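Local coordinates for protein ricin B lectin (Clostridium thermocellum, PDB 3VSF) that probably hydrolyses beta-1,3-galactan from the chain end, pairing a family 43 glycoside hydrolase domain with a ricin-type beta-trefoil that binds galactose, at residues T128-M133 and D217-A222; D194-F199 and L211-P216; K428-V433 and Q482-A487; G465-V470 and T490-K495. All coordinates share one frame; numbering follows the deposited sequence.

Overall arrangement
From the N terminus the chain first builds the family 43 beta-propeller. Contact 1 closes a loop from 128-133 to 217-222, joining the four-stranded sheet that begins at 116-124 to the next one, which begins at 187-191. Contact 2 is nested inside that loop as the beta hairpin of strands 197-203 and 208-214, and the two touch through Tyr218 and Gly195. The chain then passes to the ricin-type beta-trefoil; the centres of contacts 2 and 3 are about 54 Å apart. There contacts 3 and 4 cross: 465-470 falls between 428-433 and 482-487, and 490-495 follows. Strand 479-484, flanked by strands 432-437 and 467-470, ties them together.

Contact 1. Residues T128-M133 and D217-A222; sequences TGEFVM and DYKNIA
Glu130 and Lys219 form the charged half of this contact. Lys219 NZ lies 3.1 Å from Glu130 OE1 in a salt bridge, coming to the syn side of the oxygen and 23° out of the carboxylate plane. The lysine bends at chi3 (-67°), which brings its tip back toward the glutamate, and the two side chains meet at about a right angle. Glu130 OE2 pairs with Lys154, so the carboxylate is held between two lysines, and Lys219 also makes a cation-pi contact with Tyr152.

The apolar half belongs to Val132, whose two methyls both pack against the turn at Asp217 to Lys219. Val132 CG2 packs 3.6 Å from Tyr218 CB and 3.8 Å from Lys219 CG, while Val132 CG1 lies against the backbone, 3.5 Å from Tyr218 O. The tyrosine ring leads away from the valine, and its hydroxyl bonds to Gly195 O.

Side-chain-to-backbone bonds shape both loops. Thr128 OG1 accepts from Glu130 N at 3.2 Å in an ST turn. Asp217 OD1 accepts from Lys219 N at 2.8 Å in an Asx turn, and is also bonded to Thr215 OG1.

In the five-bladed propeller of family 43 the contact joins neighbouring blades. Residues 128-133 lead into strand 131-138, which lies between strands 116-124 and 147-153 of its sheet, and residues 217-222 lead into 221-228, an outermost strand of the next sheet.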
# COMPACT_ATOMS: atom_id res chain seq x y z
N THR A 128 26.88 -15.80 1.17
CA THR A 128 26.63 -17.24 1.11
C THR A 128 26.11 -17.66 -0.26
O THR A 128 26.61 -18.61 -0.86
CB THR A 128 25.62 -17.68 2.18
OG1 THR A 128 24.35 -17.08 1.93
CG2 THR A 128 26.11 -17.27 3.57
N GLY A 129 25.09 -16.96 -0.75
CA GLY A 129 24.47 -17.30 -2.02
C GLY A 129 23.24 -18.16 -1.81
O GLY A 129 22.78 -18.84 -2.73
N GLU A 130 22.70 -18.13 -0.59
CA GLU A 130 21.52 -18.91 -0.25
C GLU A 130 20.40 -18.01 0.27
O GLU A 130 20.66 -16.97 0.87
CB GLU A 130 21.87 -19.98 0.79
CG GLU A 130 22.43 -19.43 2.09
CD GLU A 130 23.00 -20.51 2.99
OE1 GLU A 130 23.48 -20.17 4.09
OE2 GLU A 130 22.97 -21.69 2.59
N PHE A 131 19.16 -18.42 0.02
CA PHE A 131 18.00 -17.63 0.41
C PHE A 131 17.51 -18.00 1.81
O PHE A 131 17.08 -19.13 2.05
CB PHE A 131 16.87 -17.81 -0.60
CG PHE A 131 17.23 -17.37 -1.99
CD1 PHE A 131 16.98 -16.07 -2.41
CD2 PHE A 131 17.81 -18.25 -2.89
CE1 PHE A 131 17.31 -15.66 -3.69
CE2 PHE A 131 18.14 -17.85 -4.17
CZ PHE A 131 17.89 -16.55 -4.57
N VAL A 132 17.56 -17.04 2.72
CA VAL A 132 17.11 -17.26 4.09
C VAL A 132 15.66 -16.81 4.26
O VAL A 132 15.28 -15.73 3.81
CB VAL A 132 18.00 -16.51 5.10
CG1 VAL A 132 17.51 -16.76 6.52
CG2 VAL A 132 19.45 -16.94 4.95
N MET A 133 14.86 -17.65 4.91
CA MET A 133 13.44 -17.36 5.10
C MET A 133 13.06 -17.26 6.58
O MET A 133 13.36 -18.15 7.37
CB MET A 133 12.58 -18.43 4.41
CG MET A 133 11.11 -18.38 4.80
SD MET A 133 10.12 -19.61 3.93
CE MET A 133 8.59 -19.52 4.85
N ASP A 217 25.30 -14.66 8.11
CA ASP A 217 24.61 -15.73 7.40
C ASP A 217 23.10 -15.52 7.31
O ASP A 217 22.40 -16.27 6.62
CB ASP A 217 24.92 -17.09 8.04
CG ASP A 217 24.58 -17.13 9.52
OD1 ASP A 217 23.57 -16.52 9.92
OD2 ASP A 217 25.33 -17.78 10.28
N TYR A 218 22.60 -14.49 7.99
CA TYR A 218 21.18 -14.15 7.99
C TYR A 218 20.31 -15.15 8.74
O TYR A 218 19.14 -14.90 8.99
CB TYR A 218 20.65 -14.00 6.56
CG TYR A 218 21.16 -12.79 5.81
CD1 TYR A 218 21.96 -11.84 6.44
CD2 TYR A 218 20.83 -12.58 4.48
CE1 TYR A 218 22.42 -10.73 5.76
CE2 TYR A 218 21.29 -11.48 3.79
CZ TYR A 218 22.08 -10.55 4.43
OH TYR A 218 22.53 -9.45 3.74
N LYS A 219 20.90 -16.29 9.11
CA LYS A 219 20.14 -17.37 9.73
C LYS A 219 20.04 -17.24 11.25
O LYS A 219 19.28 -17.97 11.88
CB LYS A 219 20.74 -18.73 9.35
CG LYS A 219 20.49 -19.13 7.90
CD LYS A 219 21.33 -20.33 7.50
CE LYS A 219 22.81 -19.99 7.47
NZ LYS A 219 23.64 -21.13 6.99
N ASN A 220 20.80 -16.32 11.82
CA ASN A 220 20.80 -16.12 13.27
C ASN A 220 20.74 -14.65 13.66
O ASN A 220 20.94 -13.77 12.82
CB ASN A 220 22.03 -16.78 13.89
CG ASN A 220 22.10 -18.27 13.61
OD1 ASN A 220 21.08 -18.95 13.55
ND2 ASN A 220 23.31 -18.78 13.44
N ILE A 221 20.46 -14.39 14.93
CA ILE A 221 20.39 -13.03 15.44
C ILE A 221 21.68 -12.62 16.15
O ILE A 221 22.08 -13.25 17.13
CB ILE A 221 19.19 -12.84 16.40
CG1 ILE A 221 17.87 -13.01 15.64
CG2 ILE A 221 19.25 -11.48 17.07
CD1 ILE A 221 16.64 -12.80 16.49
N ALA A 222 22.31 -11.57 15.65
CA ALA A 222 23.58 -11.10 16.20
C ALA A 222 23.40 -10.17 17.40
O ALA A 222 24.13 -10.27 18.38
CB ALA A 222 24.41 -10.42 15.12

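Contact 2. Residues D194-F199 and L211-P216; sequences DGKGYF and LYELTP
Strands 197-199 and 211-214 run antiparallel, their axes 4.5 Å apart at closest, with Phe199 and Tyr212 as the hydrogen-bonded pair and Tyr198 and Glu213 as the non-hydrogen-bonded one. Phe199 N bonds to Tyr212 O at 2.8 Å, and Tyr212 N returns a bond to Phe199 O at 2.7 Å. Leu214 N adds a third, to Gly197 O at 2.9 Å.

Phe199 and Tyr212 lie side by side and point the same way. Tyr212 CD2 meets the edge of the phenylalanine ring, 3.7 Å from Phe199 CD2. Leu214 CD2 reaches Phe199 CB at the same distance. On the other face of the sheet, Tyr198 runs alongside the extended Glu213, Tyr198 CE1 4.0 Å from Glu213 CB, with ring and carboxylate planes 28° apart. Leu211 CD1 packs on Tyr198 CB. The Lys196 side chain crosses the end of the glutamate at a slant, its CD and CE beside Glu213 OE2, while Lys196 NZ stays 4.6 Å from Glu213 OE2, too far for a salt bridge.

These are the two middle strands of one propeller blade: 187-191 flanks strand 197-203, where Tyr198 touches Phe190, and 221-228 flanks strand 208-214, where Tyr212 touches Leu224.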
# COMPACT_ATOMS: atom_id res chain seq x y z
N ASP A 194 24.84 -1.96 3.14
CA ASP A 194 26.13 -2.50 3.55
C ASP A 194 26.13 -4.03 3.54
O ASP A 194 27.18 -4.65 3.73
CB ASP A 194 26.51 -1.98 4.93
CG ASP A 194 25.42 -2.17 5.96
OD1 ASP A 194 24.53 -3.02 5.74
OD2 ASP A 194 25.43 -1.46 6.99
N GLY A 195 24.97 -4.62 3.31
CA GLY A 195 24.85 -6.07 3.24
C GLY A 195 24.44 -6.71 4.55
O GLY A 195 24.37 -7.93 4.66
N LYS A 196 24.16 -5.88 5.55
CA LYS A 196 23.72 -6.38 6.85
C LYS A 196 22.25 -6.78 6.81
O LYS A 196 21.40 -6.02 6.35
CB LYS A 196 23.96 -5.34 7.95
CG LYS A 196 25.39 -5.29 8.45
CD LYS A 196 25.51 -4.35 9.64
CE LYS A 196 26.87 -4.49 10.32
NZ LYS A 196 27.99 -4.20 9.39
N GLY A 197 21.95 -7.98 7.30
CA GLY A 197 20.59 -8.47 7.36
C GLY A 197 19.89 -8.03 8.63
O GLY A 197 20.51 -7.90 9.68
N TYR A 198 18.58 -7.80 8.53
CA TYR A 198 17.81 -7.35 9.68
C TYR A 198 16.47 -8.07 9.78
O TYR A 198 15.81 -8.34 8.77
CB TYR A 198 17.59 -5.84 9.61
CG TYR A 198 18.85 -5.03 9.78
CD1 TYR A 198 19.24 -4.56 11.02
CD2 TYR A 198 19.67 -4.75 8.69
CE1 TYR A 198 20.40 -3.82 11.18
CE2 TYR A 198 20.83 -4.01 8.83
CZ TYR A 198 21.19 -3.55 10.08
OH TYR A 198 22.34 -2.81 10.23
N PHE A 199 16.08 -8.38 11.01
CA PHE A 199 14.79 -9.01 11.28
C PHE A 199 14.02 -8.16 12.28
O PHE A 199 14.54 -7.82 13.34
CB PHE A 199 15.00 -10.43 11.82
CG PHE A 199 13.72 -11.11 12.24
CD1 PHE A 199 12.93 -11.76 11.31
CD2 PHE A 199 13.32 -11.11 13.56
CE1 PHE A 199 11.76 -12.39 11.69
CE2 PHE A 199 12.15 -11.74 13.95
CZ PHE A 199 11.37 -12.38 13.01
N LEU A 211 13.95 -4.42 16.50
CA LEU A 211 14.76 -4.55 15.29
C LEU A 211 16.03 -5.33 15.60
O LEU A 211 16.93 -4.82 16.27
CB LEU A 211 15.11 -3.17 14.73
CG LEU A 211 15.95 -3.17 13.45
CD1 LEU A 211 15.22 -3.87 12.32
CD2 LEU A 211 16.31 -1.75 13.05
N TYR A 212 16.09 -6.57 15.13
CA TYR A 212 17.24 -7.43 15.38
C TYR A 212 18.21 -7.41 14.21
O TYR A 212 17.81 -7.53 13.06
CB TYR A 212 16.79 -8.87 15.65
CG TYR A 212 15.78 -9.01 16.77
CD1 TYR A 212 16.19 -9.06 18.09
CD2 TYR A 212 14.43 -9.11 16.50
CE1 TYR A 212 15.27 -9.20 19.12
CE2 TYR A 212 13.50 -9.24 17.51
CZ TYR A 212 13.93 -9.29 18.82
OH TYR A 212 13.01 -9.42 19.84
N GLU A 213 19.50 -7.26 14.52
CA GLU A 213 20.54 -7.36 13.51
C GLU A 213 20.98 -8.81 13.37
O GLU A 213 21.31 -9.46 14.36
CB GLU A 213 21.74 -6.48 13.88
CG GLU A 213 22.89 -6.56 12.89
CD GLU A 213 24.07 -5.70 13.29
OE1 GLU A 213 23.95 -4.94 14.28
OE2 GLU A 213 25.12 -5.78 12.62
N LEU A 214 20.97 -9.31 12.14
CA LEU A 214 21.31 -10.71 11.89
C LEU A 214 22.81 -10.90 11.70
O LEU A 214 23.53 -9.98 11.33
CB LEU A 214 20.56 -11.22 10.66
CG LEU A 214 19.04 -11.10 10.70
CD1 LEU A 214 18.44 -11.61 9.40
CD2 LEU A 214 18.47 -11.84 11.89
N THR A 215 23.27 -12.12 11.97
CA THR A 215 24.65 -12.49 11.69
C THR A 215 24.86 -12.52 10.17
O THR A 215 23.89 -12.54 9.42
CB THR A 215 25.00 -13.87 12.29
OG1 THR A 215 24.00 -14.82 11.90
CG2 THR A 215 25.04 -13.79 13.81
N PRO A 216 26.13 -12.51 9.73
CA PRO A 216 26.44 -12.50 8.30
C PRO A 216 25.67 -13.54 7.49
O PRO A 216 25.42 -13.32 6.30
CB PRO A 216 27.94 -12.82 8.27
CG PRO A 216 28.45 -12.25 9.55
CD PRO A 216 27.35 -12.46 10.56

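Contact 3. Residues K428-V433 and Q482-A487; sequences KEDGGV and QQWSDA
Asp430 OD1 is gripped twice by Ser485. The serine hydroxyl OG donates to the syn lone pair of Asp430 OD1 at 3.0 Å, and Ser485 N donates at 3.0 Å to the same Asp430 OD1 from above the carboxylate plane. Lys466 NZ bonds to Ser485 OG and makes a long, weak ion pair with Asp430 OD1. The aspartate lies flat on Trp484: Asp430 CB sits over the six-membered ring of Trp484, 3.6 Å from its centroid, in a CH-pi contact, with carboxylate and indole planes only 11° apart. Trp484 CG, anti to the backbone N (chi1 -159°), carries the indole out from its strand, across to Asp430.

Backbone bonds continue the join. Gly431 N donates to Gln483 O at 2.8 Å. Gly431 is the third residue of a type II turn from Glu429 to Gly432, where its positive phi (86°) suits glycine. The extended Gln483 side chain brings NE2 to Ser427 O and, weakly, to Glu429 O. Gln482 NE2 bonds to a glycerol.

Strands 432-437 and 479-484 belong to different hairpins of the triplet that caps one end of a beta-trefoil barrel; Gln483 lies about 6 Å from the galactose-binding Asn444, side chain to side chain.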
# COMPACT_ATOMS: atom_id res chain seq x y z
N LYS A 428 -18.03 20.64 4.31
CA LYS A 428 -19.45 20.58 3.98
C LYS A 428 -20.04 21.98 3.91
O LYS A 428 -21.25 22.15 3.82
CB LYS A 428 -20.21 19.77 5.03
CG LYS A 428 -19.94 18.27 5.00
CD LYS A 428 -21.23 17.50 4.75
CE LYS A 428 -21.08 16.03 5.10
NZ LYS A 428 -22.33 15.26 4.81
N GLU A 429 -19.17 22.99 3.95
CA GLU A 429 -19.61 24.38 4.04
C GLU A 429 -19.49 25.12 2.72
O GLU A 429 -18.70 24.75 1.85
CB GLU A 429 -18.82 25.11 5.13
CG GLU A 429 -18.80 24.39 6.47
CD GLU A 429 -20.18 24.26 7.08
OE1 GLU A 429 -20.96 25.23 7.02
OE2 GLU A 429 -20.49 23.17 7.61
N ASP A 430 -20.27 26.19 2.57
CA ASP A 430 -20.15 27.07 1.42
C ASP A 430 -18.78 27.73 1.42
O ASP A 430 -18.27 28.12 2.47
CB ASP A 430 -21.24 28.14 1.43
CG ASP A 430 -22.60 27.60 1.02
OD1 ASP A 430 -22.65 26.57 0.32
OD2 ASP A 430 -23.62 28.23 1.39
N GLY A 431 -18.18 27.86 0.24
CA GLY A 431 -16.89 28.50 0.12
C GLY A 431 -15.74 27.53 0.34
O GLY A 431 -14.58 27.92 0.31
N GLY A 432 -16.08 26.27 0.57
CA GLY A 432 -15.09 25.23 0.76
C GLY A 432 -14.21 25.06 -0.47
O GLY A 432 -14.69 24.66 -1.53
N VAL A 433 -12.93 25.37 -0.31
CA VAL A 433 -11.99 25.33 -1.43
C VAL A 433 -11.82 23.94 -2.03
O VAL A 433 -11.82 22.94 -1.31
CB VAL A 433 -10.61 25.87 -0.99
CG1 VAL A 433 -9.48 25.04 -1.59
CG2 VAL A 433 -10.46 27.34 -1.38
N GLN A 482 -14.38 26.57 -5.95
CA GLN A 482 -14.81 26.19 -4.61
C GLN A 482 -16.06 25.32 -4.62
O GLN A 482 -16.49 24.82 -5.66
CB GLN A 482 -15.07 27.44 -3.77
CG GLN A 482 -16.25 28.27 -4.27
CD GLN A 482 -16.47 29.53 -3.46
OE1 GLN A 482 -15.59 29.96 -2.70
NE2 GLN A 482 -17.64 30.14 -3.61
N GLN A 483 -16.64 25.17 -3.44
CA GLN A 483 -17.84 24.38 -3.24
C GLN A 483 -18.94 25.31 -2.75
O GLN A 483 -18.71 26.14 -1.87
CB GLN A 483 -17.57 23.29 -2.20
CG GLN A 483 -18.68 22.29 -2.00
CD GLN A 483 -18.37 21.31 -0.89
OE1 GLN A 483 -18.35 20.09 -1.09
NE2 GLN A 483 -18.11 21.83 0.31
N TRP A 484 -20.14 25.18 -3.31
CA TRP A 484 -21.24 26.07 -2.93
C TRP A 484 -22.60 25.46 -3.22
O TRP A 484 -22.74 24.64 -4.13
CB TRP A 484 -21.10 27.41 -3.66
CG TRP A 484 -21.83 28.54 -3.01
CD1 TRP A 484 -23.16 28.84 -3.15
CD2 TRP A 484 -21.28 29.52 -2.13
NE1 TRP A 484 -23.47 29.95 -2.40
CE2 TRP A 484 -22.33 30.39 -1.76
CE3 TRP A 484 -20.01 29.76 -1.60
CZ2 TRP A 484 -22.15 31.47 -0.90
CZ3 TRP A 484 -19.83 30.83 -0.75
CH2 TRP A 484 -20.89 31.67 -0.41
N SER A 485 -23.60 25.87 -2.45
CA SER A 485 -24.96 25.38 -2.64
C SER A 485 -25.47 25.70 -4.04
O SER A 485 -25.07 26.70 -4.64
CB SER A 485 -25.90 26.00 -1.60
OG SER A 485 -25.44 25.73 -0.28
N ASP A 486 -26.35 24.85 -4.56
CA ASP A 486 -26.94 25.07 -5.87
C ASP A 486 -27.83 26.31 -5.87
O ASP A 486 -28.98 26.27 -5.42
CB ASP A 486 -27.75 23.84 -6.30
CG ASP A 486 -28.44 24.04 -7.64
OD1 ASP A 486 -27.98 24.88 -8.44
OD2 ASP A 486 -29.46 23.35 -7.89
N ALA A 487 -27.28 27.42 -6.36
CA ALA A 487 -28.01 28.69 -6.38
C ALA A 487 -28.53 29.03 -7.77
O ALA A 487 -29.15 30.07 -7.97
CB ALA A 487 -27.12 29.81 -5.85

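Contact 4. Residues G465-V470 and T490-K495; sequences GKLIDV and TNQHWK. With GOL (glycerol), chain G.
A small polar pocket of the ricin-type trefoil is formed here by Asp469 and Asn491, and a glycerol, probably from the crystallisation liquor, occupies it. Glycerol O1 donates to Asp469 OD2 at 2.7 Å and accepts from Asn491 ND2 at 2.9 Å, so that one hydroxyl bridges acid and amide. Glycerol O2 adds a weak bond to Asp469 OD1, and Gln482 NE2 also bonds to the ligand. Asn491 ND2 has a second acceptor, Val470 O at 3.1 Å, close to the plane of the amide. Asn491 CG sits between its backbone N and carbonyl carbon (chi1 64°), which turns the amide toward Asp469 and Val470 O. The return bond, from Val470 N to Asn491 O at 3.3 Å, is backbone to backbone.

Gln492 and Trp494 are the ends of the QxW motif that recurs in this fold. In sequence, Asp469 and Asn491 match the galactose-binding Asp422 and Asn444, which is consistent with an equivalent sugar pocket here. Gln492 is second shell: Gln492 NE2 donates to Asp469 OD2 at 2.9 Å, lying above the carboxylate, with amide and carboxylate planes at 90°. This helps to fix the rotation of the acid. The glutamine amide is also tied to the loop after strand 479-484, NE2 to Ser485 O and OE1 to Ala487 N.

Trp494 is buried, touching Leu365 of strand 363-367 and Ile481 of strand 479-484. Trp494 NE1 donates to Ile468 O at 3.0 Å, well above the carbonyl plane. Beyond that bond Trp494 CZ2 packs 3.5 Å from Val470 CG2 and 3.8 Å from Ile468 CG2.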
# COMPACT_ATOMS: atom_id res chain seq x y z
N GLY A 465 -23.32 17.49 -1.54
CA GLY A 465 -24.19 17.77 -2.66
C GLY A 465 -24.01 19.15 -3.26
O GLY A 465 -24.68 19.51 -4.23
N LYS A 466 -23.10 19.93 -2.69
CA LYS A 466 -22.83 21.27 -3.19
C LYS A 466 -22.07 21.21 -4.51
O LYS A 466 -21.33 20.26 -4.77
CB LYS A 466 -22.06 22.09 -2.15
CG LYS A 466 -22.78 22.21 -0.82
CD LYS A 466 -22.06 23.17 0.12
CE LYS A 466 -22.71 23.17 1.50
NZ LYS A 466 -24.17 23.43 1.43
N LEU A 467 -22.25 22.23 -5.34
CA LEU A 467 -21.73 22.21 -6.70
C LEU A 467 -20.33 22.81 -6.81
O LEU A 467 -19.91 23.59 -5.96
CB LEU A 467 -22.67 22.97 -7.64
CG LEU A 467 -24.17 22.71 -7.47
CD1 LEU A 467 -24.97 23.51 -8.49
CD2 LEU A 467 -24.47 21.23 -7.58
N ILE A 468 -19.62 22.42 -7.86
CA ILE A 468 -18.35 23.07 -8.21
C ILE A 468 -18.66 24.50 -8.61
O ILE A 468 -19.46 24.75 -9.51
CB ILE A 468 -17.65 22.35 -9.37
CG1 ILE A 468 -17.34 20.90 -8.99
CG2 ILE A 468 -16.38 23.08 -9.77
CD1 ILE A 468 -16.60 20.13 -10.06
N ASP A 469 -18.02 25.45 -7.93
CA ASP A 469 -18.39 26.85 -8.06
C ASP A 469 -17.16 27.75 -8.23
O ASP A 469 -16.15 27.56 -7.56
CB ASP A 469 -19.18 27.28 -6.82
CG ASP A 469 -19.84 28.64 -6.98
OD1 ASP A 469 -19.28 29.50 -7.69
OD2 ASP A 469 -20.92 28.85 -6.39
N VAL A 470 -17.26 28.72 -9.13
CA VAL A 470 -16.23 29.75 -9.27
C VAL A 470 -16.49 30.85 -8.25
O VAL A 470 -17.51 31.54 -8.33
CB VAL A 470 -16.21 30.35 -10.68
CG1 VAL A 470 -15.07 31.35 -10.81
CG2 VAL A 470 -16.07 29.25 -11.73
N THR A 490 -24.84 30.99 -13.10
CA THR A 490 -24.12 30.49 -14.26
C THR A 490 -22.66 30.19 -13.93
O THR A 490 -21.97 29.51 -14.69
CB THR A 490 -24.18 31.47 -15.44
OG1 THR A 490 -23.65 32.74 -15.04
CG2 THR A 490 -25.62 31.66 -15.90
N ASN A 491 -22.19 30.71 -12.80
CA ASN A 491 -20.84 30.44 -12.35
C ASN A 491 -20.74 29.03 -11.76
O ASN A 491 -19.66 28.59 -11.36
CB ASN A 491 -20.38 31.47 -11.32
CG ASN A 491 -21.21 31.44 -10.05
OD1 ASN A 491 -22.42 31.23 -10.09
ND2 ASN A 491 -20.55 31.64 -8.91
N GLN A 492 -21.87 28.34 -11.72
CA GLN A 492 -21.94 26.98 -11.20
C GLN A 492 -22.21 25.98 -12.31
O GLN A 492 -22.29 24.77 -12.06
CB GLN A 492 -23.03 26.89 -10.13
CG GLN A 492 -22.81 27.79 -8.93
CD GLN A 492 -23.95 27.73 -7.94
OE1 GLN A 492 -25.07 27.33 -8.28
NE2 GLN A 492 -23.68 28.12 -6.70
N HIS A 493 -22.36 26.48 -13.53
CA HIS A 493 -22.65 25.62 -14.68
C HIS A 493 -21.40 25.39 -15.52
O HIS A 493 -20.69 26.33 -15.86
CB HIS A 493 -23.76 26.24 -15.54
CG HIS A 493 -25.03 26.48 -14.79
ND1 HIS A 493 -26.13 27.09 -15.37
CD2 HIS A 493 -25.39 26.20 -13.52
CE1 HIS A 493 -27.10 27.17 -14.48
NE2 HIS A 493 -26.68 26.63 -13.35
N TRP A 494 -21.13 24.13 -15.83
CA TRP A 494 -19.92 23.77 -16.56
C TRP A 494 -20.23 22.93 -17.80
O TRP A 494 -21.11 22.07 -17.78
CB TRP A 494 -18.96 23.00 -15.65
CG TRP A 494 -18.57 23.76 -14.42
CD1 TRP A 494 -19.30 23.88 -13.27
CD2 TRP A 494 -17.37 24.51 -14.21
NE1 TRP A 494 -18.63 24.65 -12.36
CE2 TRP A 494 -17.44 25.05 -12.91
CE3 TRP A 494 -16.24 24.77 -14.99
CZ2 TRP A 494 -16.42 25.85 -12.38
CZ3 TRP A 494 -15.24 25.56 -14.46
CH2 TRP A 494 -15.33 26.09 -13.17
N LYS A 495 -19.50 23.19 -18.88
CA LYS A 495 -19.66 22.42 -20.11
C LYS A 495 -18.53 21.41 -20.28
O LYS A 495 -17.35 21.74 -20.13
CB LYS A 495 -19.72 23.35 -21.33
CG LYS A 495 -19.52 22.63 -22.66
CD LYS A 495 -19.90 23.51 -23.84
CE LYS A 495 -21.41 23.64 -23.97
NZ LYS A 495 -21.81 24.36 -25.21
C1 GOL G . -21.75 32.26 -5.33
O1 GOL G . -21.95 31.32 -6.36
C2 GOL G . -20.42 31.98 -4.63
O2 GOL G . -19.53 31.37 -5.54
C3 GOL G . -19.82 33.28 -4.13
O3 GOL G . -18.64 33.01 -3.41